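Local structure of possible MarR-transcriptional regulator (4B8X) at residues A36-L41 and E106-D111. The protein is of unknown specific function but probably binds DNA as a winged-helix transcription factor of the MarR family. Residues are numbered along the deposited sequence; the frame is centred on the assembly and turned at random.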
loop_
_atom_site.group_PDB
_atom_site.type_symbol
_atom_site.label_atom_id
_atom_site.label_comp_id
_atom_site.label_asym_id
_atom_site.label_seq_id
_atom_site.Cartn_x
_atom_site.Cartn_y
_atom_site.Cartn_z
ATOM N N ALA A 36 -0.926 -3.025 10.348
ATOM C CA ALA A 36 -2.090 -3.868 10.087
ATOM C C ALA A 36 -2.634 -4.471 11.399
ATOM O O ALA A 36 -3.852 -4.536 11.621
ATOM C CB ALA A 36 -1.732 -4.973 9.095
ATOM N N ARG A 37 -1.752 -4.929 12.264
ATOM C CA ARG A 37 -2.196 -5.485 13.536
ATOM C C ARG A 37 -2.753 -4.413 14.467
ATOM O O ARG A 37 -3.736 -4.644 15.176
ATOM C CB ARG A 37 -1.085 -6.292 14.204
ATOM C CG ARG A 37 -0.693 -7.498 13.352
ATOM C CD ARG A 37 -0.094 -8.622 14.175
ATOM N NE ARG A 37 1.267 -8.334 14.642
ATOM C CZ ARG A 37 2.377 -8.527 13.929
ATOM N NH1 ARG A 37 2.302 -8.920 12.669
ATOM N NH2 ARG A 37 3.559 -8.268 14.464
ATOM N N TYR A 38 -2.148 -3.230 14.435
ATOM C CA TYR A 38 -2.660 -2.081 15.164
ATOM C C TYR A 38 -4.080 -1.767 14.717
ATOM O O TYR A 38 -4.955 -1.555 15.554
ATOM C CB TYR A 38 -1.707 -0.890 14.964
ATOM C CG TYR A 38 -2.304 0.419 15.398
ATOM C CD1 TYR A 38 -2.310 0.773 16.746
ATOM C CD2 TYR A 38 -2.873 1.289 14.487
ATOM C CE1 TYR A 38 -2.889 1.953 17.151
ATOM C CE2 TYR A 38 -3.469 2.467 14.872
ATOM C CZ TYR A 38 -3.460 2.807 16.198
ATOM O OH TYR A 38 -4.038 3.975 16.580
ATOM N N GLU A 39 -4.311 -1.733 13.412
ATOM C CA GLU A 39 -5.632 -1.388 12.908
ATOM C C GLU A 39 -6.684 -2.383 13.378
ATOM O O GLU A 39 -7.825 -2.015 13.658
ATOM C CB GLU A 39 -5.636 -1.308 11.390
ATOM C CG GLU A 39 -4.790 -0.180 10.809
ATOM C CD GLU A 39 -4.651 -0.287 9.286
ATOM O OE1 GLU A 39 -4.029 -1.245 8.739
ATOM O OE2 GLU A 39 -5.167 0.609 8.632
ATOM N N ALA A 40 -6.325 -3.654 13.448
ATOM C CA ALA A 40 -7.271 -4.670 13.929
ATOM C C ALA A 40 -7.645 -4.434 15.408
ATOM O O ALA A 40 -8.826 -4.556 15.800
ATOM C CB ALA A 40 -6.705 -6.065 13.727
ATOM N N LEU A 41 -6.655 -4.106 16.235
ATOM C CA LEU A 41 -6.921 -3.802 17.638
ATOM C C LEU A 41 -7.832 -2.584 17.750
ATOM O O LEU A 41 -8.777 -2.577 18.554
ATOM C CB LEU A 41 -5.651 -3.531 18.422
ATOM C CG LEU A 41 -4.726 -4.726 18.640
ATOM C CD1 LEU A 41 -3.416 -4.308 19.273
ATOM C CD2 LEU A 41 -5.417 -5.770 19.511
ATOM N N GLU A 106 -3.840 1.712 23.323
ATOM C CA GLU A 106 -3.837 3.065 23.911
ATOM C C GLU A 106 -2.463 3.723 23.754
ATOM O O GLU A 106 -2.340 4.879 23.338
ATOM C CB GLU A 106 -4.215 3.007 25.404
ATOM C CG GLU A 106 -4.153 4.351 26.131
ATOM C CD GLU A 106 -4.346 4.257 27.650
ATOM O OE1 GLU A 106 -3.967 3.230 28.255
ATOM O OE2 GLU A 106 -4.851 5.233 28.246
ATOM N N ALA A 107 -1.435 2.993 24.129
ATOM C CA ALA A 107 -0.077 3.503 24.077
ATOM C C ALA A 107 0.363 3.758 22.634
ATOM O O ALA A 107 0.966 4.807 22.337
ATOM C CB ALA A 107 0.871 2.548 24.782
ATOM N N ALA A 108 0.069 2.813 21.741
ATOM C CA ALA A 108 0.465 2.972 20.341
ATOM C C ALA A 108 -0.267 4.168 19.704
ATOM O O ALA A 108 0.341 4.921 18.941
ATOM C CB ALA A 108 0.181 1.671 19.592
ATOM N N THR A 109 -1.557 4.327 19.999
ATOM C CA THR A 109 -2.308 5.463 19.477
ATOM C C THR A 109 -1.736 6.802 19.930
ATOM O O THR A 109 -1.623 7.733 19.131
ATOM C CB THR A 109 -3.796 5.359 19.826
ATOM O OG1 THR A 109 -4.298 4.157 19.238
ATOM C CG2 THR A 109 -4.597 6.576 19.335
ATOM N N ARG A 110 -1.372 6.899 21.206
ATOM C CA ARG A 110 -0.773 8.147 21.682
ATOM C C ARG A 110 0.515 8.458 20.930
ATOM O O ARG A 110 0.719 9.607 20.547
ATOM C CB ARG A 110 -0.496 8.118 23.181
ATOM C CG ARG A 110 -0.014 9.442 23.755
ATOM C CD ARG A 110 1.211 9.257 24.639
ATOM N NE ARG A 110 2.409 9.061 23.831
ATOM C CZ ARG A 110 3.117 10.041 23.289
ATOM N NH1 ARG A 110 2.770 11.313 23.495
ATOM N NH2 ARG A 110 4.189 9.752 22.560
ATOM N N ASP A 111 1.351 7.449 20.689
ATOM C CA ASP A 111 2.577 7.673 19.943
ATOM C C ASP A 111 2.294 8.100 18.494
ATOM O O ASP A 111 2.930 9.025 17.984
ATOM C CB ASP A 111 3.437 6.411 19.927
ATOM C CG ASP A 111 4.106 6.096 21.253
ATOM O OD1 ASP A 111 4.025 6.907 22.196
ATOM O OD2 ASP A 111 4.713 5.003 21.316
#
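T109 OG1 is held by two hydrogen bonds: one with Y38 OH, 2.7 Å away on the facing helix, and one with the backbone carbonyl oxygen of V105, one turn earlier in helix 99-114. With its hydroxyl anti to the carbonyl carbon and beside the backbone N (chi1 -60°), T109 turns OG1 back along its own helix, where V105 O and the tyrosine can both be met. OG1 lies near the plane of the Y38 ring, at its edge, 3.3 Å from Y38 CE1. The two side chains approach at about a right angle, and the threonine methyl is more distant, T109 CG2 lying 3.8 Å from Y38 OH.

Y38 bridges the two helices: with CG anti to the backbone N (chi1 166°), the ring extends from helix 35-45 and brings its hydroxyl to T109. Along the way, A108 CB packs obliquely against the ring, 3.9 Å from Y38 CD1. The ring also lies against F35, with the planes about 25° apart, and touches V105 and L112. Y31, which touches A108, is hydrogen-bonded through its OH to D111 OD2.

Helix 35-45 of the winged-helix region is thereby joined to helix 99-114, which follows the wing strands. The tyrosine hydroxyl, at the tip of a buried ring, has a polar partner whose own oxygen is also tied to V105 O, and this anchors the phenol in the helix interface.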